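Local coordinates for Plm1 (Streptomyces sp. HK803, PDB 4HXY), which probably reduces the beta-keto group of the growing chain with NADPH, as the ketoreductase domain of the first module of phoslactomycin biosynthesis, at residues 51-62 / 76-87; 177-185 / 394-402. All blocks are in the same frame, centred on the assembly; numbering follows the deposited sequence.

Contact 1. Residues 51-62 / 76-87; sequences WDRSTAPDGVLV and EVAGHPTGPVWC
Parallel strand pairing, V60 to V62 against V85 to C87, joins the two strands of a beta-alpha-beta unit built from strand 59-63, helix 67-77 and strand 85-90, and a loop-on-loop contact extends the pairing beyond the strands' N-terminal ends. V60 is gripped twice through its backbone: its N donates to P84 O at 2.9 Å, and its O accepts from W86 N at 2.8 Å, nearly straight at 173°. V62 N continues the ladder to W86 O, and G83 N reaches back to P57 O. One methyl of V60, CG2, lies 3.7 Å from T82 CB, while T82 OG1 bonds to R124.

In the loops, R53 CG sits over the centre of the H80 imidazole, 3.5 Å from its centroid, a CH-pi contact. H80 CB meets W51 CH2 at 3.6 Å, the indole and imidazole planes 80° apart. Bent at chi2 (72°), the R53 chain turns beyond CG to bring NH2 2.8 Å from E76 OE1, a salt bridge whose hydrogen bond is weak; NH1 also bonds to A48 O. Water 1 links R53 NE to E76 O. Replacing H80 with an alanine would keep the CB contact with W51 but would probably leave R53 CG without the ring it lies on and the arginine chain freer to turn. Backbone bonds thus run from the strands into the loops as far as P57 and G83; beyond them the H80 ring, the charge pair and water 1 take over.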
ATOM      1  N   TRP A  51     -32.182  -8.545   1.058  1.00 23.59           N
ATOM      2  CA  TRP A  51     -31.717  -9.723   1.785  1.00 23.93           C
ATOM      3  C   TRP A  51     -32.473  -9.895   3.104  1.00 25.16           C
ATOM      4  O   TRP A  51     -32.499  -8.989   3.934  1.00 25.37           O
ATOM      5  CB  TRP A  51     -30.213  -9.590   2.048  1.00 23.12           C
ATOM      6  CG  TRP A  51     -29.566 -10.688   2.823  1.00 21.17           C
ATOM      7  CD1 TRP A  51     -29.917 -12.014   2.858  1.00 18.95           C
ATOM      8  CD2 TRP A  51     -28.390 -10.565   3.624  1.00 17.81           C
ATOM      9  NE1 TRP A  51     -29.050 -12.707   3.670  1.00 18.73           N
ATOM     10  CE2 TRP A  51     -28.095 -11.842   4.139  1.00 17.53           C
ATOM     11  CE3 TRP A  51     -27.556  -9.494   3.958  1.00 16.99           C
ATOM     12  CZ2 TRP A  51     -27.010 -12.074   4.981  1.00 19.00           C
ATOM     13  CZ3 TRP A  51     -26.476  -9.726   4.791  1.00 16.82           C
ATOM     14  CH2 TRP A  51     -26.218 -11.002   5.303  1.00 17.30           C
ATOM     15  N   ASP A  52     -33.096 -11.055   3.270  1.00 27.09           N
ATOM     16  CA  ASP A  52     -33.595 -11.490   4.572  1.00 28.81           C
ATOM     17  C   ASP A  52     -32.404 -12.116   5.300  1.00 29.35           C
ATOM     18  O   ASP A  52     -31.957 -13.211   4.934  1.00 30.15           O
ATOM     19  CB  ASP A  52     -34.721 -12.515   4.403  1.00 29.58           C
ATOM     20  CG  ASP A  52     -35.303 -12.978   5.735  1.00 31.96           C
ATOM     21  OD1 ASP A  52     -36.535 -13.210   5.793  1.00 36.01           O
ATOM     22  OD2 ASP A  52     -34.539 -13.108   6.721  1.00 33.69           O
ATOM     23  N   ARG A  53     -31.910 -11.433   6.331  1.00 30.03           N
ATOM     24  CA  ARG A  53     -30.681 -11.827   7.027  1.00 30.72           C
ATOM     25  C   ARG A  53     -30.706 -13.221   7.666  1.00 31.03           C
ATOM     26  O   ARG A  53     -29.657 -13.727   8.094  1.00 32.08           O
ATOM     27  CB  ARG A  53     -30.290 -10.779   8.080  1.00 30.99           C
ATOM     28  CG  ARG A  53     -29.293  -9.724   7.583  1.00 31.51           C
ATOM     29  CD  ARG A  53     -29.920  -8.758   6.612  1.00 32.16           C
ATOM     30  NE  ARG A  53     -29.026  -7.645   6.292  1.00 32.77           N
ATOM     31  CZ  ARG A  53     -29.259  -6.736   5.350  1.00 33.99           C
ATOM     32  NH1 ARG A  53     -30.372  -6.782   4.615  1.00 34.01           N
ATOM     33  NH2 ARG A  53     -28.375  -5.772   5.136  1.00 33.57           N
ATOM     34  N   SER A  54     -31.881 -13.841   7.732  1.00 30.81           N
ATOM     35  CA  SER A  54     -31.988 -15.222   8.207  1.00 30.45           C
ATOM     36  C   SER A  54     -31.549 -16.245   7.148  1.00 29.39           C
ATOM     37  O   SER A  54     -31.136 -17.344   7.493  1.00 29.78           O
ATOM     38  CB  SER A  54     -33.403 -15.517   8.723  1.00 30.78           C
ATOM     39  OG  SER A  54     -34.366 -15.488   7.688  1.00 31.93           O
ATOM     40  N   THR A  55     -31.627 -15.880   5.871  1.00 28.03           N
ATOM     41  CA  THR A  55     -31.152 -16.744   4.786  1.00 27.12           C
ATOM     42  C   THR A  55     -29.641 -16.549   4.577  1.00 25.28           C
ATOM     43  O   THR A  55     -29.154 -15.414   4.608  1.00 25.60           O
ATOM     44  CB  THR A  55     -31.889 -16.446   3.475  1.00 27.32           C
ATOM     45  OG1 THR A  55     -33.276 -16.785   3.617  1.00 29.28           O
ATOM     46  CG2 THR A  55     -31.290 -17.255   2.316  1.00 28.67           C
ATOM     47  N   ALA A  56     -28.909 -17.648   4.395  1.00 22.63           N
ATOM     48  CA  ALA A  56     -27.473 -17.582   4.080  1.00 20.90           C
ATOM     49  C   ALA A  56     -27.253 -17.598   2.558  1.00 19.27           C
ATOM     50  O   ALA A  56     -27.481 -18.612   1.907  1.00 18.36           O
ATOM     51  CB  ALA A  56     -26.721 -18.747   4.751  1.00 21.06           C
ATOM     52  N   PRO A  57     -26.794 -16.472   1.974  1.00 17.14           N
ATOM     53  CA  PRO A  57     -26.515 -16.555   0.551  1.00 15.77           C
ATOM     54  C   PRO A  57     -25.376 -17.515   0.265  1.00 14.43           C
ATOM     55  O   PRO A  57     -24.520 -17.748   1.125  1.00 13.80           O
ATOM     56  CB  PRO A  57     -26.125 -15.111   0.167  1.00 15.97           C
ATOM     57  CG  PRO A  57     -25.806 -14.447   1.427  1.00 17.00           C
ATOM     58  CD  PRO A  57     -26.622 -15.103   2.493  1.00 17.24           C
ATOM     59  N   ASP A  58     -25.377 -18.058  -0.945  1.00 13.62           N
ATOM     60  CA  ASP A  58     -24.361 -19.013  -1.393  1.00 13.04           C
ATOM     61  C   ASP A  58     -23.016 -18.322  -1.612  1.00 11.90           C
ATOM     62  O   ASP A  58     -21.969 -18.961  -1.592  1.00 11.45           O
ATOM     63  CB  ASP A  58     -24.826 -19.708  -2.679  1.00 13.71           C
ATOM     64  CG  ASP A  58     -26.090 -20.557  -2.453  1.00 15.16           C
ATOM     65  OD1 ASP A  58     -26.102 -21.267  -1.433  1.00 19.55           O
ATOM     66  OD2 ASP A  58     -27.049 -20.491  -3.254  1.00 17.31           O
ATOM     67  N   GLY A  59     -23.066 -17.005  -1.829  1.00 11.58           N
ATOM     68  CA  GLY A  59     -21.866 -16.199  -1.994  1.00 10.53           C
ATOM     69  C   GLY A  59     -22.188 -14.714  -1.895  1.00  9.58           C
ATOM     70  O   GLY A  59     -23.347 -14.324  -1.948  1.00  9.34           O
ATOM     71  N   VAL A  60     -21.147 -13.889  -1.748  1.00  7.37           N
ATOM     72  CA  VAL A  60     -21.283 -12.435  -1.700  1.00  7.57           C
ATOM     73  C   VAL A  60     -20.332 -11.836  -2.726  1.00  7.19           C
ATOM     74  O   VAL A  60     -19.161 -12.215  -2.781  1.00  7.78           O
ATOM     75  CB  VAL A  60     -20.982 -11.864  -0.294  1.00  7.87           C
ATOM     76  CG1 VAL A  60     -21.160 -10.350  -0.270  1.00  7.33           C
ATOM     77  CG2 VAL A  60     -21.905 -12.541   0.774  1.00  6.79           C
ATOM     78  N   LEU A  61     -20.843 -10.958  -3.590  1.00  7.40           N
ATOM     79  CA  LEU A  61     -19.995 -10.274  -4.537  1.00  7.27           C
ATOM     80  C   LEU A  61     -20.057  -8.788  -4.233  1.00  7.39           C
ATOM     81  O   LEU A  61     -21.136  -8.205  -4.186  1.00  8.11           O
ATOM     82  CB  LEU A  61     -20.398 -10.555  -5.987  1.00  7.40           C
ATOM     83  CG  LEU A  61     -19.496  -9.874  -7.023  1.00  8.03           C
ATOM     84  CD1 LEU A  61     -18.057 -10.422  -6.937  1.00  9.50           C
ATOM     85  CD2 LEU A  61     -20.064 -10.023  -8.441  1.00  8.49           C
ATOM     86  N   VAL A  62     -18.888  -8.216  -3.946  1.00  6.83           N
ATOM     87  CA  VAL A  62     -18.758  -6.823  -3.582  1.00  6.65           C
ATOM     88  C   VAL A  62     -18.040  -6.068  -4.673  1.00  7.24           C
ATOM     89  O   VAL A  62     -16.924  -6.403  -5.043  1.00  7.76           O
ATOM     90  CB  VAL A  62     -17.922  -6.646  -2.302  1.00  6.26           C
ATOM     91  CG1 VAL A  62     -17.860  -5.175  -1.910  1.00  4.58           C
ATOM     92  CG2 VAL A  62     -18.470  -7.500  -1.145  1.00  7.87           C
ATOM     93  N   GLU A  76     -21.810  -5.095   6.603  1.00 14.33           N
ATOM     94  CA  GLU A  76     -23.147  -5.598   6.281  1.00 16.81           C
ATOM     95  C   GLU A  76     -23.290  -7.078   6.541  1.00 17.78           C
ATOM     96  O   GLU A  76     -24.339  -7.528   6.955  1.00 18.22           O
ATOM     97  CB  GLU A  76     -23.519  -5.369   4.826  1.00 17.38           C
ATOM     98  CG  GLU A  76     -23.833  -3.970   4.470  1.00 20.79           C
ATOM     99  CD  GLU A  76     -25.151  -3.453   5.018  1.00 24.15           C
ATOM    100  OE1 GLU A  76     -26.034  -4.229   5.407  1.00 28.03           O
ATOM    101  OE2 GLU A  76     -25.283  -2.234   5.060  1.00 28.31           O
ATOM    102  N   VAL A  77     -22.254  -7.836   6.222  1.00 30.00           N
ATOM    103  CA  VAL A  77     -22.312  -9.284   6.392  1.00 30.00           C
ATOM    104  C   VAL A  77     -21.804  -9.795   7.734  1.00 30.00           C
ATOM    105  O   VAL A  77     -21.819 -10.983   7.984  1.00 30.00           O
ATOM    106  CB  VAL A  77     -21.647 -10.053   5.226  1.00 20.00           C
ATOM    107  CG1 VAL A  77     -22.339  -9.721   3.929  1.00 20.00           C
ATOM    108  CG2 VAL A  77     -20.183  -9.773   5.145  1.00 20.00           C
ATOM    109  N   ALA A  78     -21.332  -8.891   8.575  1.00 23.25           N
ATOM    110  CA  ALA A  78     -20.823  -9.295   9.863  1.00 24.64           C
ATOM    111  C   ALA A  78     -21.930  -9.880  10.696  1.00 25.35           C
ATOM    112  O   ALA A  78     -23.008  -9.318  10.789  1.00 26.66           O
ATOM    113  CB  ALA A  78     -20.246  -8.094  10.567  1.00 24.93           C
ATOM    114  N   GLY A  79     -21.651 -10.993  11.334  1.00 26.19           N
ATOM    115  CA  GLY A  79     -22.622 -11.580  12.223  1.00 26.30           C
ATOM    116  C   GLY A  79     -23.729 -12.340  11.537  1.00 26.05           C
ATOM    117  O   GLY A  79     -24.649 -12.800  12.193  1.00 27.25           O
ATOM    118  N   HIS A  80     -23.635 -12.482  10.224  1.00 25.34           N
ATOM    119  CA  HIS A  80     -24.612 -13.249   9.473  1.00 24.35           C
ATOM    120  C   HIS A  80     -23.909 -14.309   8.667  1.00 23.56           C
ATOM    121  O   HIS A  80     -22.876 -14.039   8.087  1.00 23.44           O
ATOM    122  CB  HIS A  80     -25.414 -12.353   8.543  1.00 24.48           C
ATOM    123  CG  HIS A  80     -26.100 -11.227   9.239  1.00 26.54           C
ATOM    124  ND1 HIS A  80     -27.090 -11.426  10.174  1.00 28.33           N
ATOM    125  CD2 HIS A  80     -25.947  -9.890   9.132  1.00 27.83           C
ATOM    126  CE1 HIS A  80     -27.510 -10.259  10.619  1.00 28.96           C
ATOM    127  NE2 HIS A  80     -26.836  -9.311  10.000  1.00 29.84           N
ATOM    128  N   PRO A  81     -24.446 -15.524   8.631  1.00 21.61           N
ATOM    129  CA  PRO A  81     -23.829 -16.540   7.801  1.00 20.40           C
ATOM    130  C   PRO A  81     -23.973 -16.233   6.314  1.00 18.49           C
ATOM    131  O   PRO A  81     -25.056 -15.882   5.853  1.00 18.29           O
ATOM    132  CB  PRO A  81     -24.598 -17.827   8.168  1.00 20.65           C
ATOM    133  CG  PRO A  81     -25.207 -17.559   9.443  1.00 21.11           C
ATOM    134  CD  PRO A  81     -25.486 -16.092   9.507  1.00 21.98           C
ATOM    135  N   THR A  82     -22.863 -16.326   5.586  1.00 16.69           N
ATOM    136  CA  THR A  82     -22.888 -16.265   4.139  1.00 15.72           C
ATOM    137  C   THR A  82     -21.818 -17.183   3.593  1.00 15.09           C
ATOM    138  O   THR A  82     -20.896 -17.581   4.296  1.00 15.17           O
ATOM    139  CB  THR A  82     -22.573 -14.847   3.591  1.00 15.67           C
ATOM    140  OG1 THR A  82     -21.191 -14.557   3.806  1.00 15.51           O
ATOM    141  CG2 THR A  82     -23.439 -13.772   4.268  1.00 15.86           C
ATOM    142  N   GLY A  83     -21.921 -17.480   2.313  1.00 14.11           N
ATOM    143  CA  GLY A  83     -20.831 -18.120   1.619  1.00 13.63           C
ATOM    144  C   GLY A  83     -19.662 -17.169   1.431  1.00 13.24           C
ATOM    145  O   GLY A  83     -19.644 -16.066   2.003  1.00 12.53           O
ATOM    146  N   PRO A  84     -18.686 -17.580   0.609  1.00 12.46           N
ATOM    147  CA  PRO A  84     -17.475 -16.785   0.394  1.00 11.63           C
ATOM    148  C   PRO A  84     -17.753 -15.359  -0.104  1.00 10.37           C
ATOM    149  O   PRO A  84     -18.626 -15.155  -0.946  1.00 10.17           O
ATOM    150  CB  PRO A  84     -16.725 -17.570  -0.687  1.00 12.28           C
ATOM    151  CG  PRO A  84     -17.311 -18.946  -0.682  1.00 14.18           C
ATOM    152  CD  PRO A  84     -18.719 -18.792  -0.232  1.00 12.99           C
ATOM    153  N   VAL A  85     -16.990 -14.410   0.424  1.00  9.31           N
ATOM    154  CA  VAL A  85     -17.089 -13.009   0.071  1.00  8.71           C
ATOM    155  C   VAL A  85     -15.999 -12.669  -0.926  1.00  7.86           C
ATOM    156  O   VAL A  85     -14.802 -12.732  -0.613  1.00  7.34           O
ATOM    157  CB  VAL A  85     -16.919 -12.121   1.301  1.00  8.54           C
ATOM    158  CG1 VAL A  85     -16.977 -10.654   0.923  1.00  9.43           C
ATOM    159  CG2 VAL A  85     -18.006 -12.465   2.342  1.00 10.98           C
ATOM    160  N   TRP A  86     -16.431 -12.297  -2.116  1.00  7.06           N
ATOM    161  CA  TRP A  86     -15.535 -11.950  -3.203  1.00  7.17           C
ATOM    162  C   TRP A  86     -15.690 -10.476  -3.493  1.00  7.53           C
ATOM    163  O   TRP A  86     -16.812  -9.953  -3.455  1.00  7.91           O
ATOM    164  CB  TRP A  86     -15.895 -12.782  -4.447  1.00  6.75           C
ATOM    165  CG  TRP A  86     -15.393 -14.172  -4.384  1.00  9.24           C
ATOM    166  CD1 TRP A  86     -16.058 -15.275  -3.913  1.00  9.71           C
ATOM    167  CD2 TRP A  86     -14.099 -14.629  -4.798  1.00  8.76           C
ATOM    168  NE1 TRP A  86     -15.239 -16.381  -3.997  1.00 10.96           N
ATOM    169  CE2 TRP A  86     -14.036 -16.010  -4.525  1.00  9.73           C
ATOM    170  CE3 TRP A  86     -12.982 -13.997  -5.345  1.00  9.95           C
ATOM    171  CZ2 TRP A  86     -12.897 -16.773  -4.801  1.00 11.70           C
ATOM    172  CZ3 TRP A  86     -11.855 -14.742  -5.602  1.00 10.86           C
ATOM    173  CH2 TRP A  86     -11.821 -16.117  -5.346  1.00 10.58           C
ATOM    174  N   CYS A  87     -14.576  -9.812  -3.788  1.00  7.42           N
ATOM    175  CA  CYS A  87     -14.573  -8.384  -4.082  1.00  7.33           C
ATOM    176  C   CYS A  87     -13.967  -8.140  -5.456  1.00  7.73           C
ATOM    177  O   CYS A  87     -12.824  -8.553  -5.707  1.00  7.58           O
ATOM    178  CB  CYS A  87     -13.795  -7.631  -3.006  1.00  6.94           C
ATOM    179  SG  CYS A  87     -13.758  -5.841  -3.278  1.00  9.03           S
TER
HETATM  180  O   HOH W   1     -26.773  -6.762   7.565  1.00 26.28           O
HETATM  181  O   HOH W   2     -27.458 -15.516   7.028  1.00 30.30           O

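Contact 2. Residues 177-185 / 394-402; sequences PAPQTGTWT and AMEQAIMSD
W184 anchors the loop 177-185 on helix 388-400, its indole laid against side chains from the helix's last turns. Its CB lies 3.9 Å from E396 OE2, and CG stands opposite the backbone N (chi1 -174°), which carries the ring past E396 to I399. At the pyrrole side CD1 meets both I399 CG2 and M400 SD, the sulfur at the ring edge in a Met-aromatic contact. W184 NE1 lies 3.5 Å from I399 CG2 and makes a weak hydrogen bond to D316. Over the six-membered ring I399 CD1 stands almost on the normal, 3.7 Å from the centroid, a CH-pi contact. At the far end W184 CZ3 touches M395 CE at 3.6 Å, the methionine approaching obliquely.

The backbone is tied as well. W184 N donates to E396 OE2 at 3.0 Å, a straight bond (167°) that meets the carboxylate from above its plane, while E396 OE1 takes a bond from Q393. Water 3 donates to both E396 OE1 and T181 OG1. T181 also packs its CB 3.5 Å from M400 CB, and P179 CB rests 3.4 Å from Q397 O.

The loop crosses over the last turns of helix 388-400, with W7 of strand 6-14 touching P179 and Q397. V207 of helix 198-210 touches W184, and on strands 316-322 and 357-361, F320 and W361 pack on M395.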
ATOM      1  N   PRO A 177      16.498  -8.887  -7.765  1.00  9.07           N
ATOM      2  CA  PRO A 177      17.845  -8.409  -7.484  1.00  9.39           C
ATOM      3  C   PRO A 177      17.820  -7.048  -6.797  1.00  9.24           C
ATOM      4  O   PRO A 177      16.932  -6.234  -7.058  1.00 11.02           O
ATOM      5  CB  PRO A 177      18.478  -8.282  -8.872  1.00  9.40           C
ATOM      6  CG  PRO A 177      17.706  -9.176  -9.745  1.00 10.10           C
ATOM      7  CD  PRO A 177      16.306  -9.201  -9.195  1.00  9.85           C
ATOM      8  N   ALA A 178      18.795  -6.807  -5.944  1.00 10.24           N
ATOM      9  CA  ALA A 178      18.990  -5.461  -5.334  1.00 10.32           C
ATOM     10  C   ALA A 178      19.766  -4.579  -6.305  1.00 11.91           C
ATOM     11  O   ALA A 178      20.798  -4.994  -6.834  1.00 10.43           O
ATOM     12  CB  ALA A 178      19.723  -5.574  -4.023  1.00 10.80           C
ATOM     13  N   PRO A 179      19.275  -3.351  -6.553  1.00 12.63           N
ATOM     14  CA  PRO A 179      19.961  -2.412  -7.414  1.00 13.36           C
ATOM     15  C   PRO A 179      21.398  -2.133  -6.939  1.00 13.22           C
ATOM     16  O   PRO A 179      21.659  -2.075  -5.757  1.00 14.03           O
ATOM     17  CB  PRO A 179      19.097  -1.140  -7.299  1.00 13.27           C
ATOM     18  CG  PRO A 179      17.759  -1.652  -6.939  1.00 14.72           C
ATOM     19  CD  PRO A 179      18.021  -2.781  -6.023  1.00 13.10           C
ATOM     20  N   GLN A 180      22.311  -1.983  -7.885  0.50 13.88           N
ATOM     21  CA  GLN A 180      23.695  -1.622  -7.580  0.50 13.87           C
ATOM     22  C   GLN A 180      23.950  -0.271  -8.236  0.50 13.89           C
ATOM     23  O   GLN A 180      24.118  -0.189  -9.443  0.50 15.11           O
ATOM     24  CB  GLN A 180      24.647  -2.708  -8.080  0.50 14.10           C
ATOM     25  CG  GLN A 180      24.451  -4.043  -7.362  0.50 13.15           C
ATOM     26  CD  GLN A 180      25.348  -5.151  -7.872  0.50 11.63           C
ATOM     27  OE1 GLN A 180      25.173  -6.318  -7.503  0.50  9.71           O
ATOM     28  NE2 GLN A 180      26.334  -4.796  -8.698  0.50 14.01           N
ATOM     29  N   THR A 181      23.979   0.781  -7.422  1.00 14.20           N
ATOM     30  CA  THR A 181      23.839   2.170  -7.888  1.00 13.56           C
ATOM     31  C   THR A 181      24.927   3.103  -7.391  1.00 13.85           C
ATOM     32  O   THR A 181      25.721   2.745  -6.519  1.00 14.16           O
ATOM     33  CB  THR A 181      22.496   2.796  -7.395  1.00 13.60           C
ATOM     34  OG1 THR A 181      22.579   3.108  -5.989  1.00 13.18           O
ATOM     35  CG2 THR A 181      21.304   1.871  -7.661  1.00 12.29           C
ATOM     36  N   GLY A 182      24.900   4.316  -7.942  1.00 14.06           N
ATOM     37  CA  GLY A 182      25.666   5.433  -7.412  1.00 14.23           C
ATOM     38  C   GLY A 182      25.017   6.009  -6.161  1.00 14.07           C
ATOM     39  O   GLY A 182      24.032   5.474  -5.637  1.00 13.99           O
ATOM     40  N   THR A 183      25.596   7.104  -5.688  1.00 12.98           N
ATOM     41  CA  THR A 183      25.206   7.757  -4.444  1.00 12.02           C
ATOM     42  C   THR A 183      24.016   8.690  -4.659  1.00 10.69           C
ATOM     43  O   THR A 183      23.997   9.422  -5.624  1.00 10.41           O
ATOM     44  CB  THR A 183      26.403   8.605  -3.953  1.00 12.31           C
ATOM     45  OG1 THR A 183      27.512   7.725  -3.704  1.00 15.19           O
ATOM     46  CG2 THR A 183      26.066   9.366  -2.682  1.00 12.90           C
ATOM     47  N   TRP A 184      23.039   8.677  -3.750  1.00  9.68           N
ATOM     48  CA  TRP A 184      21.921   9.611  -3.807  1.00  9.20           C
ATOM     49  C   TRP A 184      22.391  10.994  -3.355  1.00  9.21           C
ATOM     50  O   TRP A 184      22.873  11.137  -2.238  1.00  9.35           O
ATOM     51  CB  TRP A 184      20.767   9.120  -2.914  1.00  9.58           C
ATOM     52  CG  TRP A 184      19.527   9.946  -3.039  1.00 10.59           C
ATOM     53  CD1 TRP A 184      18.992  10.476  -4.183  1.00 12.56           C
ATOM     54  CD2 TRP A 184      18.671  10.342  -1.973  1.00 13.02           C
ATOM     55  NE1 TRP A 184      17.832  11.174  -3.880  1.00 13.71           N
ATOM     56  CE2 TRP A 184      17.619  11.090  -2.533  1.00 12.89           C
ATOM     57  CE3 TRP A 184      18.687  10.120  -0.595  1.00 14.42           C
ATOM     58  CZ2 TRP A 184      16.597  11.636  -1.751  1.00 15.63           C
ATOM     59  CZ3 TRP A 184      17.666  10.677   0.181  1.00 15.81           C
ATOM     60  CH2 TRP A 184      16.652  11.415  -0.406  1.00 14.87           C
ATOM     61  N   THR A 185      22.244  11.988  -4.227  1.00  8.80           N
ATOM     62  CA  THR A 185      22.741  13.352  -3.961  1.00  8.73           C
ATOM     63  C   THR A 185      21.644  14.362  -4.262  1.00  8.72           C
ATOM     64  O   THR A 185      21.730  15.133  -5.218  1.00  9.36           O
ATOM     65  CB  THR A 185      24.011  13.662  -4.771  1.00  8.88           C
ATOM     66  OG1 THR A 185      23.749  13.494  -6.169  1.00  9.38           O
ATOM     67  CG2 THR A 185      25.178  12.779  -4.344  1.00 10.24           C
ATOM     68  N   ALA A 394      19.624   0.716   1.330  1.00  7.96           N
ATOM     69  CA  ALA A 394      18.586   0.199   0.443  1.00  7.31           C
ATOM     70  C   ALA A 394      17.712   1.314  -0.102  1.00  7.00           C
ATOM     71  O   ALA A 394      17.277   1.260  -1.244  1.00  7.45           O
ATOM     72  CB  ALA A 394      17.734  -0.867   1.173  1.00  7.79           C
ATOM     73  N   MET A 395      17.463   2.345   0.713  1.00  6.84           N
ATOM     74  CA  MET A 395      16.734   3.521   0.242  1.00  6.50           C
ATOM     75  C   MET A 395      17.429   4.180  -0.954  1.00  6.75           C
ATOM     76  O   MET A 395      16.794   4.465  -1.957  1.00  5.89           O
ATOM     77  CB  MET A 395      16.551   4.535   1.365  1.00  6.95           C
ATOM     78  CG  MET A 395      15.777   5.767   0.920  1.00  7.41           C
ATOM     79  SD  MET A 395      15.803   7.062   2.171  1.00 11.83           S
ATOM     80  CE  MET A 395      17.512   7.604   2.018  1.00 13.29           C
ATOM     81  N   GLU A 396      18.729   4.406  -0.831  1.00  7.24           N
ATOM     82  CA  GLU A 396      19.532   4.974  -1.923  1.00  8.03           C
ATOM     83  C   GLU A 396      19.458   4.103  -3.176  1.00  7.22           C
ATOM     84  O   GLU A 396      19.261   4.598  -4.277  1.00  8.45           O
ATOM     85  CB  GLU A 396      20.982   5.126  -1.455  1.00  8.97           C
ATOM     86  CG  GLU A 396      21.987   5.360  -2.535  1.00 13.13           C
ATOM     87  CD  GLU A 396      23.385   5.639  -1.973  1.00 17.85           C
ATOM     88  OE1 GLU A 396      24.259   4.718  -2.024  1.00 19.52           O
ATOM     89  OE2 GLU A 396      23.581   6.775  -1.466  1.00 17.29           O
ATOM     90  N   GLN A 397      19.575   2.794  -2.989  1.00  7.02           N
ATOM     91  CA  GLN A 397      19.491   1.846  -4.095  1.00  7.15           C
ATOM     92  C   GLN A 397      18.131   1.918  -4.806  1.00  7.19           C
ATOM     93  O   GLN A 397      18.066   1.890  -6.029  1.00  7.51           O
ATOM     94  CB  GLN A 397      19.745   0.425  -3.595  1.00  7.22           C
ATOM     95  CG  GLN A 397      21.169   0.141  -3.184  1.00  8.67           C
ATOM     96  CD  GLN A 397      21.309  -1.228  -2.543  1.00 12.98           C
ATOM     97  OE1 GLN A 397      20.965  -1.412  -1.394  1.00 14.31           O
ATOM     98  NE2 GLN A 397      21.767  -2.212  -3.320  1.00 17.78           N
ATOM     99  N   ALA A 398      17.054   2.038  -4.030  1.00  7.15           N
ATOM    100  CA  ALA A 398      15.723   2.118  -4.609  1.00  7.01           C
ATOM    101  C   ALA A 398      15.528   3.389  -5.426  1.00  7.52           C
ATOM    102  O   ALA A 398      14.921   3.378  -6.505  1.00  7.64           O
ATOM    103  CB  ALA A 398      14.647   1.996  -3.521  1.00  6.80           C
ATOM    104  N   ILE A 399      16.047   4.500  -4.904  1.00  7.52           N
ATOM    105  CA  ILE A 399      15.913   5.796  -5.545  1.00  7.65           C
ATOM    106  C   ILE A 399      16.762   5.854  -6.801  1.00  8.16           C
ATOM    107  O   ILE A 399      16.298   6.360  -7.830  1.00  8.96           O
ATOM    108  CB  ILE A 399      16.296   6.957  -4.570  1.00  7.33           C
ATOM    109  CG1 ILE A 399      15.337   7.005  -3.390  1.00  7.55           C
ATOM    110  CG2 ILE A 399      16.339   8.328  -5.315  1.00  7.88           C
ATOM    111  CD1 ILE A 399      15.786   7.893  -2.253  1.00  6.19           C
ATOM    112  N   MET A 400      17.994   5.340  -6.714  1.00  9.27           N
ATOM    113  CA  MET A 400      18.994   5.518  -7.762  1.00 10.88           C
ATOM    114  C   MET A 400      18.954   4.407  -8.813  1.00 12.51           C
ATOM    115  O   MET A 400      19.753   4.410  -9.751  1.00 12.74           O
ATOM    116  CB  MET A 400      20.392   5.608  -7.146  1.00 10.78           C
ATOM    117  CG  MET A 400      20.610   6.872  -6.270  1.00 10.51           C
ATOM    118  SD  MET A 400      20.386   8.403  -7.185  1.00 14.13           S
ATOM    119  CE  MET A 400      21.860   8.466  -8.214  1.00 14.14           C
ATOM    120  N   SER A 401      18.033   3.468  -8.646  1.00 14.26           N
ATOM    121  CA  SER A 401      17.904   2.319  -9.549  1.00 16.83           C
ATOM    122  C   SER A 401      17.756   2.743 -11.015  1.00 19.38           C
ATOM    123  O   SER A 401      16.994   3.651 -11.318  1.00 18.87           O
ATOM    124  CB  SER A 401      16.687   1.488  -9.117  1.00 16.36           C
ATOM    125  OG  SER A 401      16.518   0.346  -9.938  1.00 18.83           O
ATOM    126  N   ASP A 402      18.484   2.080 -11.912  1.00 22.63           N
ATOM    127  CA  ASP A 402      18.449   2.425 -13.349  1.00 25.33           C
ATOM    128  C   ASP A 402      17.115   2.068 -13.996  1.00 26.17           C
ATOM    129  O   ASP A 402      16.780   2.594 -15.063  1.00 27.59           O
ATOM    130  CB  ASP A 402      19.616   1.804 -14.147  1.00 25.96           C
ATOM    131  CG  ASP A 402      19.827   0.318 -13.875  1.00 29.46           C
ATOM    132  OD1 ASP A 402      20.942  -0.185 -14.201  1.00 32.90           O
ATOM    133  OD2 ASP A 402      18.912  -0.354 -13.345  1.00 34.71           O
TER
HETATM  134  O   HOH W   3      23.659   2.465  -3.559  1.00 30.96           O
HETATM  135  O   HOH W   4      26.632   4.419  -3.659  1.00 44.30           O
HETATM  136  O   HOH W   5      23.164   5.086  -9.991  1.00 30.86           O

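Overall arrangement
Contact 1 closes before contact 2 opens along the chain, and the two lie on opposite sides of its centre, their own centres 47 Å apart and their nearest atoms about 29 Å apart. Contact 1 belongs to the parallel strands near the N-terminus, 28-32, 59-63, 85-90 and 125-131. Contact 2 instead ties the loop between strands 167-175 and 189-193 to helix 388-400, bringing together residues more than 200 positions apart, beside the Rossmann-type strands 316-322 and 357-361. Strand 6-14 also touches contact 2, so an early strand and a late helix come together there. With the M395 side chain about 10 Å from NADPH, contact 2, but probably not contact 1, borders the cofactor-binding part of the protein.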